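Arginine kinase (PDB 4RF6) catalyses the transfer of a phosphate group from ATP to L-arginine, giving phospho-L-arginine and ADP, with two phosphagen kinase repeats joined in one chain. Local coordinates at residues D21-P26 with V66-G71; I132-S137 with R255-I260; D233-I238 with L264-T269; V372-L377 with S415-L420; I407-C412 with A438-K443. All coordinates share one frame; numbering follows the deposited sequence.

Contact 1. Residues D21-P26 with V66-G71; sequences DPLNDP and VNLDSG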
# COMPACT_ATOMS: atom_id res chain seq x y z
N ASP A 21 -27.71 39.14 7.28
CA ASP A 21 -28.87 38.53 7.94
C ASP A 21 -28.94 36.99 7.94
O ASP A 21 -29.36 36.40 8.93
CB ASP A 21 -30.19 39.10 7.39
CG ASP A 21 -30.52 40.48 7.94
OD1 ASP A 21 -29.88 40.91 8.93
OD2 ASP A 21 -31.44 41.13 7.40
N PRO A 22 -28.55 36.33 6.82
CA PRO A 22 -28.61 34.85 6.82
C PRO A 22 -27.80 34.16 7.92
O PRO A 22 -27.99 32.97 8.13
CB PRO A 22 -28.04 34.49 5.45
CG PRO A 22 -28.41 35.64 4.59
CD PRO A 22 -28.29 36.85 5.47
N LEU A 23 -26.93 34.89 8.61
CA LEU A 23 -26.24 34.30 9.76
C LEU A 23 -27.24 34.09 10.90
O LEU A 23 -27.03 33.26 11.79
CB LEU A 23 -25.06 35.17 10.20
CG LEU A 23 -23.91 35.23 9.19
CD1 LEU A 23 -22.67 35.90 9.76
CD2 LEU A 23 -23.57 33.84 8.69
N ASN A 24 -28.35 34.83 10.85
CA ASN A 24 -29.47 34.64 11.76
C ASN A 24 -30.53 33.72 11.16
O ASN A 24 -31.65 33.64 11.68
CB ASN A 24 -30.09 35.99 12.13
CG ASN A 24 -29.13 36.90 12.88
OD1 ASN A 24 -28.39 36.44 13.75
ND2 ASN A 24 -29.13 38.18 12.54
N ASP A 25 -30.19 33.04 10.08
CA ASP A 25 -31.12 32.08 9.48
C ASP A 25 -31.01 30.72 10.15
O ASP A 25 -29.91 30.19 10.33
CB ASP A 25 -30.91 31.96 7.97
CG ASP A 25 -31.96 32.71 7.16
OD1 ASP A 25 -31.93 33.96 7.14
OD2 ASP A 25 -32.81 32.04 6.54
N PRO A 26 -32.16 30.14 10.52
CA PRO A 26 -32.27 28.87 11.23
C PRO A 26 -31.45 27.77 10.57
O PRO A 26 -30.97 26.86 11.25
CB PRO A 26 -33.77 28.54 11.14
CG PRO A 26 -34.43 29.87 10.98
CD PRO A 26 -33.48 30.72 10.20
N VAL A 66 -22.51 32.50 2.17
CA VAL A 66 -22.95 31.72 1.02
C VAL A 66 -23.21 30.28 1.46
O VAL A 66 -24.24 29.70 1.12
CB VAL A 66 -21.90 31.72 -0.11
CG1 VAL A 66 -22.24 30.69 -1.19
CG2 VAL A 66 -21.77 33.11 -0.72
N ASN A 67 -22.28 29.73 2.22
CA ASN A 67 -22.40 28.38 2.75
C ASN A 67 -22.69 28.42 4.24
O ASN A 67 -21.78 28.35 5.07
CB ASN A 67 -21.11 27.59 2.49
CG ASN A 67 -20.67 27.67 1.04
OD1 ASN A 67 -21.24 27.03 0.16
ND2 ASN A 67 -19.63 28.46 0.78
N LEU A 68 -23.98 28.53 4.58
CA LEU A 68 -24.41 28.69 5.97
C LEU A 68 -24.05 27.50 6.86
O LEU A 68 -24.01 27.62 8.08
CB LEU A 68 -25.92 28.94 6.02
CG LEU A 68 -26.38 30.28 5.45
CD1 LEU A 68 -27.90 30.31 5.30
CD2 LEU A 68 -25.90 31.44 6.33
N ASP A 69 -23.78 26.35 6.23
CA ASP A 69 -23.43 25.14 6.96
C ASP A 69 -21.95 25.09 7.35
O ASP A 69 -21.47 24.09 7.90
CB ASP A 69 -23.79 23.90 6.13
CG ASP A 69 -23.08 23.87 4.79
OD1 ASP A 69 -22.88 24.95 4.19
OD2 ASP A 69 -22.72 22.77 4.34
N SER A 70 -21.22 26.17 7.07
CA SER A 70 -19.78 26.25 7.32
C SER A 70 -19.43 26.00 8.78
O SER A 70 -20.18 26.39 9.68
CB SER A 70 -19.24 27.62 6.90
OG SER A 70 -19.56 27.91 5.56
N GLY A 71 -18.28 25.37 9.01
CA GLY A 71 -17.77 25.21 10.35
C GLY A 71 -17.10 26.50 10.81
O GLY A 71 -17.39 27.02 11.89

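Contact 2. Residues I132-S137 with R255-I260; sequences IRVARS and RAVNEI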
# COMPACT_ATOMS: atom_id res chain seq x y z
N ILE A 132 2.11 13.08 6.02
CA ILE A 132 2.26 14.39 6.64
C ILE A 132 2.10 15.48 5.58
O ILE A 132 2.74 15.44 4.52
CB ILE A 132 3.61 14.56 7.38
CG1 ILE A 132 3.85 13.39 8.34
CG2 ILE A 132 3.64 15.88 8.13
CD1 ILE A 132 5.16 13.47 9.11
N ARG A 133 1.24 16.44 5.88
CA ARG A 133 0.92 17.52 4.97
C ARG A 133 1.11 18.86 5.66
O ARG A 133 0.79 18.99 6.84
CB ARG A 133 -0.54 17.39 4.52
CG ARG A 133 -1.08 18.57 3.73
CD ARG A 133 -2.45 18.97 4.25
NE ARG A 133 -2.41 20.17 5.08
CZ ARG A 133 -3.38 20.54 5.91
NH1 ARG A 133 -3.25 21.66 6.62
NH2 ARG A 133 -4.46 19.80 6.06
N VAL A 134 1.65 19.84 4.94
CA VAL A 134 1.73 21.21 5.45
C VAL A 134 1.27 22.19 4.38
O VAL A 134 1.47 21.97 3.18
CB VAL A 134 3.16 21.60 5.93
CG1 VAL A 134 3.51 20.86 7.21
CG2 VAL A 134 4.18 21.32 4.84
N ALA A 135 0.64 23.27 4.82
CA ALA A 135 0.24 24.36 3.94
C ALA A 135 1.23 25.51 4.13
O ALA A 135 1.62 25.80 5.26
CB ALA A 135 -1.16 24.82 4.28
N ARG A 136 1.63 26.15 3.04
CA ARG A 136 2.55 27.27 3.11
C ARG A 136 2.16 28.32 2.06
O ARG A 136 1.54 27.99 1.05
CB ARG A 136 4.00 26.81 2.86
CG ARG A 136 4.60 25.87 3.92
CD ARG A 136 4.87 26.61 5.22
NE ARG A 136 5.57 25.77 6.20
CZ ARG A 136 4.96 25.03 7.11
NH1 ARG A 136 3.63 25.01 7.18
NH2 ARG A 136 5.67 24.30 7.96
N SER A 137 2.52 29.57 2.32
CA SER A 137 2.33 30.63 1.33
C SER A 137 3.65 31.39 1.19
O SER A 137 4.37 31.56 2.18
CB SER A 137 1.19 31.56 1.75
OG SER A 137 -0.03 30.86 1.88
N ARG A 255 13.12 18.23 4.05
CA ARG A 255 14.10 18.45 2.99
C ARG A 255 13.55 19.35 1.88
O ARG A 255 14.19 20.31 1.47
CB ARG A 255 14.57 17.12 2.40
CG ARG A 255 16.01 16.74 2.76
CD ARG A 255 16.15 15.25 3.01
NE ARG A 255 15.59 14.46 1.91
CZ ARG A 255 15.06 13.25 2.05
NH1 ARG A 255 15.00 12.68 3.24
NH2 ARG A 255 14.57 12.62 0.99
N ALA A 256 12.33 19.06 1.44
CA ALA A 256 11.71 19.83 0.37
C ALA A 256 11.26 21.22 0.83
O ALA A 256 11.48 22.21 0.13
CB ALA A 256 10.54 19.07 -0.23
N VAL A 257 10.61 21.28 1.99
CA VAL A 257 10.05 22.53 2.49
C VAL A 257 11.14 23.54 2.84
O VAL A 257 11.04 24.73 2.50
CB VAL A 257 9.13 22.29 3.71
CG1 VAL A 257 8.67 23.62 4.30
CG2 VAL A 257 7.92 21.44 3.32
N ASN A 258 12.20 23.07 3.50
CA ASN A 258 13.31 23.95 3.85
C ASN A 258 14.02 24.53 2.63
O ASN A 258 14.45 25.68 2.64
CB ASN A 258 14.29 23.22 4.78
CG ASN A 258 13.74 23.03 6.19
OD1 ASN A 258 12.96 23.85 6.67
ND2 ASN A 258 14.15 21.96 6.85
N GLU A 259 14.13 23.73 1.57
CA GLU A 259 14.72 24.20 0.31
C GLU A 259 13.88 25.31 -0.32
O GLU A 259 14.41 26.34 -0.76
CB GLU A 259 14.91 23.05 -0.68
CG GLU A 259 15.42 23.48 -2.05
CD GLU A 259 16.75 24.21 -2.00
OE1 GLU A 259 17.51 24.01 -1.03
OE2 GLU A 259 17.05 24.98 -2.94
N ILE A 260 12.57 25.10 -0.37
CA ILE A 260 11.65 26.12 -0.84
C ILE A 260 11.76 27.36 0.05
O ILE A 260 11.85 28.49 -0.44
CB ILE A 260 10.19 25.61 -0.86
CG1 ILE A 260 10.02 24.50 -1.90
CG2 ILE A 260 9.23 26.75 -1.15
CD1 ILE A 260 8.66 23.79 -1.84

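Contact 3. Residues D233-I238 with L264-T269; sequences DHLRII and LGFQHT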
# COMPACT_ATOMS: atom_id res chain seq x y z
N ASP A 233 -4.08 27.12 -0.78
CA ASP A 233 -2.95 27.98 -0.41
C ASP A 233 -1.95 27.91 -1.56
O ASP A 233 -2.12 27.10 -2.47
CB ASP A 233 -2.31 27.50 0.90
CG ASP A 233 -3.18 27.77 2.11
OD1 ASP A 233 -3.16 28.91 2.61
OD2 ASP A 233 -3.86 26.84 2.58
N HIS A 234 -0.91 28.75 -1.53
CA HIS A 234 0.10 28.71 -2.58
C HIS A 234 0.68 27.30 -2.70
O HIS A 234 0.91 26.79 -3.79
CB HIS A 234 1.24 29.70 -2.29
CG HIS A 234 0.79 31.12 -2.16
ND1 HIS A 234 1.63 32.13 -1.74
CD2 HIS A 234 -0.41 31.70 -2.39
CE1 HIS A 234 0.97 33.27 -1.72
NE2 HIS A 234 -0.28 33.04 -2.10
N LEU A 235 0.89 26.67 -1.55
CA LEU A 235 1.48 25.35 -1.51
C LEU A 235 0.74 24.43 -0.55
O LEU A 235 0.45 24.81 0.59
CB LEU A 235 2.95 25.43 -1.10
CG LEU A 235 3.85 26.27 -1.99
CD1 LEU A 235 5.12 26.68 -1.26
CD2 LEU A 235 4.19 25.50 -3.24
N ARG A 236 0.41 23.24 -1.04
CA ARG A 236 0.03 22.14 -0.17
C ARG A 236 1.04 21.03 -0.43
O ARG A 236 1.07 20.44 -1.51
CB ARG A 236 -1.39 21.65 -0.47
CG ARG A 236 -1.86 20.62 0.56
CD ARG A 236 -3.13 19.91 0.13
NE ARG A 236 -4.30 20.77 0.20
CZ ARG A 236 -5.55 20.32 0.20
NH1 ARG A 236 -5.79 19.01 0.15
NH2 ARG A 236 -6.58 21.17 0.26
N ILE A 237 1.87 20.76 0.57
CA ILE A 237 3.01 19.86 0.41
C ILE A 237 2.80 18.61 1.25
O ILE A 237 2.65 18.68 2.47
CB ILE A 237 4.29 20.56 0.85
CG1 ILE A 237 4.43 21.91 0.14
CG2 ILE A 237 5.49 19.68 0.58
CD1 ILE A 237 5.37 22.90 0.84
N ILE A 238 2.81 17.45 0.58
CA ILE A 238 2.50 16.19 1.24
C ILE A 238 3.60 15.17 1.06
O ILE A 238 4.08 14.94 -0.06
CB ILE A 238 1.19 15.58 0.69
CG1 ILE A 238 0.06 16.61 0.71
CG2 ILE A 238 0.79 14.33 1.47
CD1 ILE A 238 -0.76 16.65 -0.57
N LEU A 264 12.86 30.87 -1.37
CA LEU A 264 11.69 31.71 -1.61
C LEU A 264 11.15 32.48 -0.40
O LEU A 264 10.72 33.62 -0.53
CB LEU A 264 10.57 30.90 -2.26
CG LEU A 264 10.88 30.34 -3.65
CD1 LEU A 264 9.65 29.69 -4.27
CD2 LEU A 264 11.42 31.43 -4.55
N GLY A 265 11.16 31.85 0.77
CA GLY A 265 10.61 32.48 1.97
C GLY A 265 9.10 32.30 2.10
O GLY A 265 8.39 32.30 1.10
N PHE A 266 8.62 32.17 3.34
CA PHE A 266 7.22 31.89 3.63
C PHE A 266 6.56 33.00 4.45
O PHE A 266 7.23 33.65 5.24
CB PHE A 266 7.11 30.59 4.44
CG PHE A 266 7.48 29.35 3.68
CD1 PHE A 266 7.13 29.20 2.35
CD2 PHE A 266 8.16 28.32 4.31
CE1 PHE A 266 7.47 28.05 1.65
CE2 PHE A 266 8.51 27.17 3.63
CZ PHE A 266 8.16 27.03 2.30
N GLN A 267 5.25 33.19 4.28
CA GLN A 267 4.51 34.09 5.17
C GLN A 267 4.40 33.45 6.55
O GLN A 267 4.01 32.29 6.67
CB GLN A 267 3.12 34.39 4.60
CG GLN A 267 3.16 35.08 3.24
CD GLN A 267 1.79 35.44 2.72
OE1 GLN A 267 0.93 35.92 3.47
NE2 GLN A 267 1.57 35.22 1.43
N HIS A 268 4.72 34.23 7.58
CA HIS A 268 5.01 33.68 8.90
C HIS A 268 5.07 34.82 9.93
O HIS A 268 5.71 35.84 9.69
CB HIS A 268 6.35 32.94 8.83
CG HIS A 268 6.74 32.22 10.08
ND1 HIS A 268 7.48 32.81 11.08
CD2 HIS A 268 6.53 30.94 10.48
CE1 HIS A 268 7.70 31.93 12.05
NE2 HIS A 268 7.12 30.79 11.71
N THR A 269 4.39 34.65 11.07
CA THR A 269 4.40 35.64 12.16
C THR A 269 4.54 34.93 13.52
O THR A 269 4.15 33.77 13.64
CB THR A 269 3.11 36.48 12.21
OG1 THR A 269 2.02 35.66 12.67
CG2 THR A 269 2.77 37.07 10.84

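Contact 4. Residues V372-L377 with S415-L420; sequences VFPEVL and SGVENL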
# COMPACT_ATOMS: atom_id res chain seq x y z
N VAL A 372 -1.67 -18.49 25.29
CA VAL A 372 -2.41 -19.68 25.66
C VAL A 372 -2.66 -20.59 24.45
O VAL A 372 -2.82 -20.09 23.34
CB VAL A 372 -3.74 -19.26 26.34
CG1 VAL A 372 -4.85 -20.27 26.09
CG2 VAL A 372 -3.53 -19.03 27.82
N PHE A 373 -2.66 -21.90 24.67
CA PHE A 373 -2.98 -22.87 23.62
C PHE A 373 -4.29 -22.52 22.93
O PHE A 373 -5.29 -22.24 23.60
CB PHE A 373 -3.06 -24.28 24.20
CG PHE A 373 -3.16 -25.36 23.15
CD1 PHE A 373 -2.02 -25.91 22.60
CD2 PHE A 373 -4.40 -25.81 22.72
CE1 PHE A 373 -2.10 -26.90 21.64
CE2 PHE A 373 -4.50 -26.80 21.77
CZ PHE A 373 -3.34 -27.35 21.22
N PRO A 374 -4.29 -22.51 21.59
CA PRO A 374 -5.49 -22.14 20.83
C PRO A 374 -6.63 -23.11 21.11
O PRO A 374 -6.67 -24.20 20.52
CB PRO A 374 -5.03 -22.27 19.37
CG PRO A 374 -3.53 -22.29 19.42
CD PRO A 374 -3.18 -22.93 20.72
N GLU A 375 -7.56 -22.71 21.97
CA GLU A 375 -8.66 -23.58 22.39
C GLU A 375 -9.50 -24.12 21.23
O GLU A 375 -10.03 -25.23 21.31
CB GLU A 375 -9.57 -22.84 23.38
CG GLU A 375 -10.31 -23.75 24.37
CD GLU A 375 -9.39 -24.30 25.45
OE1 GLU A 375 -8.30 -23.72 25.66
OE2 GLU A 375 -9.76 -25.31 26.10
N VAL A 376 -9.61 -23.34 20.15
CA VAL A 376 -10.40 -23.74 18.99
C VAL A 376 -9.90 -25.04 18.35
O VAL A 376 -10.65 -25.73 17.66
CB VAL A 376 -10.44 -22.63 17.91
CG1 VAL A 376 -10.93 -21.31 18.49
CG2 VAL A 376 -9.08 -22.44 17.26
N LEU A 377 -8.64 -25.37 18.60
CA LEU A 377 -8.05 -26.59 18.04
C LEU A 377 -8.54 -27.83 18.78
O LEU A 377 -8.49 -28.94 18.24
CB LEU A 377 -6.52 -26.52 18.09
CG LEU A 377 -5.83 -25.53 17.15
CD1 LEU A 377 -4.32 -25.62 17.27
CD2 LEU A 377 -6.27 -25.78 15.72
N SER A 415 -2.98 -18.64 10.51
CA SER A 415 -3.97 -18.88 9.47
C SER A 415 -4.80 -20.13 9.74
O SER A 415 -5.98 -20.19 9.39
CB SER A 415 -3.31 -18.97 8.10
OG SER A 415 -4.28 -18.90 7.07
N GLY A 416 -4.17 -21.14 10.35
CA GLY A 416 -4.88 -22.37 10.68
C GLY A 416 -5.72 -22.22 11.93
O GLY A 416 -6.69 -22.96 12.14
N VAL A 417 -5.35 -21.25 12.77
CA VAL A 417 -6.14 -20.93 13.95
C VAL A 417 -7.35 -20.06 13.56
O VAL A 417 -8.45 -20.25 14.08
CB VAL A 417 -5.29 -20.25 15.05
CG1 VAL A 417 -6.16 -19.70 16.17
CG2 VAL A 417 -4.29 -21.24 15.62
N GLU A 418 -7.15 -19.12 12.63
CA GLU A 418 -8.24 -18.27 12.16
C GLU A 418 -9.15 -18.99 11.16
O GLU A 418 -10.35 -18.73 11.10
CB GLU A 418 -7.70 -16.98 11.53
CG GLU A 418 -7.07 -16.01 12.53
CD GLU A 418 -8.06 -15.50 13.57
OE1 GLU A 418 -9.27 -15.42 13.28
OE2 GLU A 418 -7.61 -15.18 14.69
N ASN A 419 -8.57 -19.89 10.37
CA ASN A 419 -9.33 -20.67 9.41
C ASN A 419 -9.35 -22.15 9.78
O ASN A 419 -8.55 -22.94 9.28
CB ASN A 419 -8.78 -20.47 8.00
CG ASN A 419 -8.80 -19.01 7.56
OD1 ASN A 419 -9.81 -18.51 7.07
ND2 ASN A 419 -7.67 -18.33 7.74
N LEU A 420 -10.29 -22.52 10.65
CA LEU A 420 -10.40 -23.88 11.19
C LEU A 420 -10.49 -24.95 10.11
O LEU A 420 -10.12 -26.11 10.33
CB LEU A 420 -11.62 -23.98 12.11
CG LEU A 420 -11.69 -23.01 13.29
CD1 LEU A 420 -13.09 -22.44 13.46
CD2 LEU A 420 -11.26 -23.70 14.56

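Contact 5. Residues I407-C412 with A438-K443; sequences ISLYDC and APLFDK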
# COMPACT_ATOMS: atom_id res chain seq x y z
N ILE A 407 9.78 -13.81 13.83
CA ILE A 407 8.64 -14.69 13.59
C ILE A 407 8.40 -15.64 14.78
O ILE A 407 9.32 -16.34 15.21
CB ILE A 407 8.82 -15.53 12.30
CG1 ILE A 407 9.29 -14.64 11.14
CG2 ILE A 407 7.51 -16.23 11.93
CD1 ILE A 407 8.29 -13.53 10.77
N SER A 408 7.18 -15.66 15.30
CA SER A 408 6.84 -16.58 16.38
C SER A 408 6.13 -17.82 15.85
O SER A 408 5.75 -17.88 14.68
CB SER A 408 5.95 -15.90 17.42
OG SER A 408 4.64 -15.71 16.91
N LEU A 409 5.98 -18.82 16.72
CA LEU A 409 5.18 -19.99 16.37
C LEU A 409 3.76 -19.58 16.03
O LEU A 409 3.16 -20.09 15.08
CB LEU A 409 5.15 -20.98 17.54
CG LEU A 409 4.29 -22.22 17.29
CD1 LEU A 409 4.95 -23.12 16.27
CD2 LEU A 409 4.02 -22.99 18.59
N TYR A 410 3.21 -18.66 16.82
CA TYR A 410 1.83 -18.25 16.61
C TYR A 410 1.66 -17.53 15.28
O TYR A 410 0.62 -17.68 14.63
CB TYR A 410 1.31 -17.39 17.76
CG TYR A 410 -0.13 -17.71 18.13
CD1 TYR A 410 -1.16 -17.54 17.21
CD2 TYR A 410 -0.45 -18.20 19.39
CE1 TYR A 410 -2.47 -17.84 17.53
CE2 TYR A 410 -1.76 -18.51 19.72
CZ TYR A 410 -2.76 -18.33 18.79
OH TYR A 410 -4.06 -18.63 19.12
N ASP A 411 2.68 -16.77 14.87
CA ASP A 411 2.69 -16.20 13.53
C ASP A 411 2.49 -17.31 12.50
O ASP A 411 1.68 -17.19 11.57
CB ASP A 411 4.02 -15.48 13.24
CG ASP A 411 4.15 -14.17 13.98
OD1 ASP A 411 3.10 -13.56 14.29
OD2 ASP A 411 5.29 -13.74 14.25
N CYS A 412 3.24 -18.40 12.67
CA CYS A 412 3.22 -19.50 11.70
C CYS A 412 1.89 -20.24 11.65
O CYS A 412 1.46 -20.67 10.58
CB CYS A 412 4.34 -20.50 12.00
SG CYS A 412 5.98 -19.84 11.70
N ALA A 438 10.91 -26.74 13.91
CA ALA A 438 10.97 -28.09 13.32
C ALA A 438 10.07 -29.15 13.96
O ALA A 438 9.46 -29.94 13.24
CB ALA A 438 12.43 -28.59 13.24
N PRO A 439 9.99 -29.19 15.32
CA PRO A 439 9.11 -30.20 15.91
C PRO A 439 7.68 -30.14 15.36
O PRO A 439 7.00 -31.17 15.36
CB PRO A 439 9.13 -29.85 17.40
CG PRO A 439 10.49 -29.32 17.61
CD PRO A 439 10.79 -28.51 16.36
N LEU A 440 7.25 -28.97 14.88
CA LEU A 440 5.96 -28.86 14.22
C LEU A 440 6.07 -29.02 12.70
O LEU A 440 5.33 -29.80 12.09
CB LEU A 440 5.27 -27.53 14.54
CG LEU A 440 3.92 -27.40 13.83
CD1 LEU A 440 2.99 -28.50 14.30
CD2 LEU A 440 3.27 -26.03 14.01
N PHE A 441 6.98 -28.26 12.09
CA PHE A 441 7.12 -28.25 10.63
C PHE A 441 7.53 -29.60 10.04
O PHE A 441 7.04 -29.97 8.97
CB PHE A 441 8.10 -27.15 10.19
CG PHE A 441 7.48 -25.78 10.07
CD1 PHE A 441 7.49 -24.91 11.15
CD2 PHE A 441 6.91 -25.36 8.87
CE1 PHE A 441 6.93 -23.65 11.05
CE2 PHE A 441 6.35 -24.11 8.75
CZ PHE A 441 6.36 -23.24 9.85
N ASP A 442 8.42 -30.33 10.72
CA ASP A 442 8.86 -31.64 10.21
C ASP A 442 7.67 -32.57 10.02
O ASP A 442 7.57 -33.27 9.01
CB ASP A 442 9.85 -32.31 11.16
CG ASP A 442 11.19 -31.62 11.19
OD1 ASP A 442 11.40 -30.69 10.39
OD2 ASP A 442 12.04 -32.05 12.00
N LYS A 443 6.79 -32.58 11.01
CA LYS A 443 5.62 -33.45 10.99
C LYS A 443 4.64 -33.09 9.88
O LYS A 443 4.04 -33.96 9.25
CB LYS A 443 4.91 -33.42 12.35
CG LYS A 443 5.70 -34.12 13.46
CD LYS A 443 5.07 -33.93 14.83
CE LYS A 443 5.94 -34.53 15.94
NZ LYS A 443 7.26 -33.83 16.07

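Contact 1. Residues D21-P26 with V66-G71
P22 O is used by its own turn and pressed on by L68 at the same time: it accepts the backbone bond of D25 N at 2.9 Å, while L68 CD2 comes to within 3.2 Å of it. That approach is a methyl against a carbonyl oxygen, a snug van der Waals contact and not a polar bond. The same methyl also meets the proline ring, with P22 CB 3.8 Å from L68 CD2. L68 CG lies anti to its own carbonyl carbon (chi1 -68°), which sends the forked end of the side chain out to the 21-26 turn. The second branch, CD1, rests beside P22 CB and also comes near D25, where CB is 4.3 Å from L68 CD1. L23 CD2 and L68 CD2 approach to 4.1 Å, the two leucine side chains crossing at a slant. L68 itself sits in a type I beta turn running from N67 to S70, closed by S70 N to N67 O at 3.0 Å. G71 just after it begins a run that by similarity binds substrate, although the contact itself lies away from that site. The 3-10 turn at 21-23 packs through P22 on T9 and F13 of helix 7-14, while L23 leans on L38. Across from it, the 66-71 turn leaves helix 57-66 and is tied to helix 200-205 by R200, which hydrogen-bonds N67 and forms a salt bridge with D69.

Contact 2. Residues I132-S137 with R255-I260
Within 255-260, V257 alone touches 132-137, meeting V134 and R136. R255, two residues earlier, forms a salt bridge with D169. A256 follows, its carbonyl oxygen taking the helical bond from I260 N at 3.1 Å. V257 then aims its beta carbon at the strand and divides its two methyls between the partners. CG2 meets V134 CG2 at 4.0 Å, the two valines crossing obliquely. The other methyl, set anti to the backbone N (chi1 174°), is directed to R136, where V257 CG1 lies 4.2 Å from R136 NE. The guanidinium so bordered by a methyl is held by polar groups at its far end: R136 NH1 donates to A135 O at 2.9 Å with an N-H...O angle of 153°, reaching that carbonyl from above its plane. NH1 is also bonded to T284 O, NH2 makes a salt bridge with E344, and Y274 adds a cation-pi contact. Further along, N258 bonds M110 O through ND2, E259 pairs with K263, and I260 packs on F266. This is helix-on-sheet packing in the catalytic domain, behind a strand whose I132 and R133 are predicted to bind ATP; I132 packs on I246, V249, F250 and L253, in earlier turns of the same helix. Strand 127-136 lies between strands 235-242 and 286-293 in the eight-stranded antiparallel sheet, and helix 246-264 packs over one face of it, with I237 of the neighbouring strand touching both V134 and V257.

Contact 3. Residues D233-I238 with L264-T269
The backbones of H234 and F266 stay well apart, their CA atoms 10.0 Å from each other, and side chains bridge the distance after G265 has ended the preceding helix with a positive phi of 84°. L235 and F266 form the apolar half: L235 CD1 reaches F266 CE1 at 4.0 Å, the leucine and the phenylalanine crossing at about a right angle. The phenylalanine ring also packs on V257 and I260 of helix 246-264 and so fills the gap between helix and sheet. H234 and Q267 form the polar half. H234 CE1 stands 3.8 Å from Q267 NE2, with the imidazole and amide planes turned 63° from each other. Q267 gets its amide there on a chain extended beyond CG, which itself lies anti to the carbonyl carbon (chi1 -61°). These two buried polar groups share the same neighbour: L138 N bonds to H234 ND1, and L138 O is bonded by Q267 NE2. H234 NE2 is bonded in turn to G142 O, so both ring nitrogens have partners and the rotation of the imidazole is fixed. Helix 149-163 adds I155 against H234 and V159 against L235. L235 opens strand 235-242, where the next residue, R236, predicted to bind ATP, is turned to the other face. The result is a large antiparallel sheet with helices packed on one side and arginines predicted to bind ATP on the other, as in the phosphagen kinase catalytic domain.

Contact 4. Residues V372-L377 with S415-L420
V376 is the bump of this contact, and the hollow that receives it lies between V417 and L420, three residues apart where helix 409-418 runs out. The valine enters with its branch point: V376 CB is 3.6 Å from L420 CD2, the tightest approach between the segments. Its methyl CG2, placed between the backbone N and the carbonyl carbon (chi1 -54°), lies between the two, 3.7 Å from L420 CD2 and 4.1 Å from V417 CG1. V417 O is 3.9 Å from V376 CG2, so the floor is partly backbone. V376 and L420 cross at about a right angle, the leucine touching the valine with its CD2 branch. V417 is a ridge with a partner for each methyl. Its CG1 faces V376, and CG2 meets the rim of the proline ring, with P374 CB 4.0 Å from V417 CG2 and P374 CG as near. P374 CD lies above one face of the F373 ring. The shape of the 374-377 turn is kept by L377 N to P374 O at 3.0 Å. In the other segment, N419 ends the helix, its backbone N (2.8 Å) and side-chain ND2 (3.0 Å) both bonding to S415 O. The contact joins the loop after helix 344-370 to the end of helix 409-418 in the N-terminal domain of the second repeat, where P374 also packs on Y410, I413 and F395. Polar bonds therefore shape each segment separately, and what joins them is almost entirely apolar, methyls and ring carbons with one carbonyl oxygen among them, a fit that probably depends on complementary shape and exclusion of water.

Contact 5. Residues I407-C412 with A438-K443
L409 and C412, one turn apart, are the residues with which segment 407-412 meets L440 and F441. Before them I407 packs on C433, and S408 caps the helix. S408 and D411 form a capping box: S408 N donates to D411 OD2 at 2.9 Å in a nearly straight bond (174°), and D411 N returns to S408 OG at 3.0 Å. L409, in the first turn, has CG anti to the backbone N (chi1 177°), and this swing brings its CD1 to L440 CD2 at 4.0 Å, the two leucines crossing at about a right angle. Y410 turns off to P374 and F395. D411 carries more than the box, since its carboxylate also forms salt bridges with R370 and with R125, the latter tying the helix start to the first repeat. C412 closes the walk with a sulfur-aromatic contact. Its SG lies at the edge of the F441 ring, 5.1 Å from the centroid and 86° off the ring normal, with F441 CZ the nearest atom at 3.9 Å. F441 also meets the Y434 ring. Helices 409-418 and 438-448 thus meet through these two pairs, helix-helix core packing within the N-terminal phosphagen kinase domain of the second repeat, with C433 of the short helix 433-436 touching C412 and F441, and helix 392-398 supplying L398 to L409 and L394 to L440.

In the fold
From the N terminus, contact 1 closes first, joining the loop after helix 7-14 to the turn after helix 57-66 in the first N-terminal domain. Contacts 2 and 3 follow in the first catalytic domain and cross along the chain, since 233-238 falls between 132-137 and 255-260 and 264-269 lies beyond 255-260. They also touch, V134 O with I237 N and S137 O with Q267 N, probable hydrogen bonds, linking two neighbouring strands, helix 246-264 and the chain leaving it. Contacts 4 and 5 lie in the second repeat, cross likewise and share helix 409-418, with Y410 packing on P374 and V417. Contact 1 and contact 5 have centres about 63 Å apart.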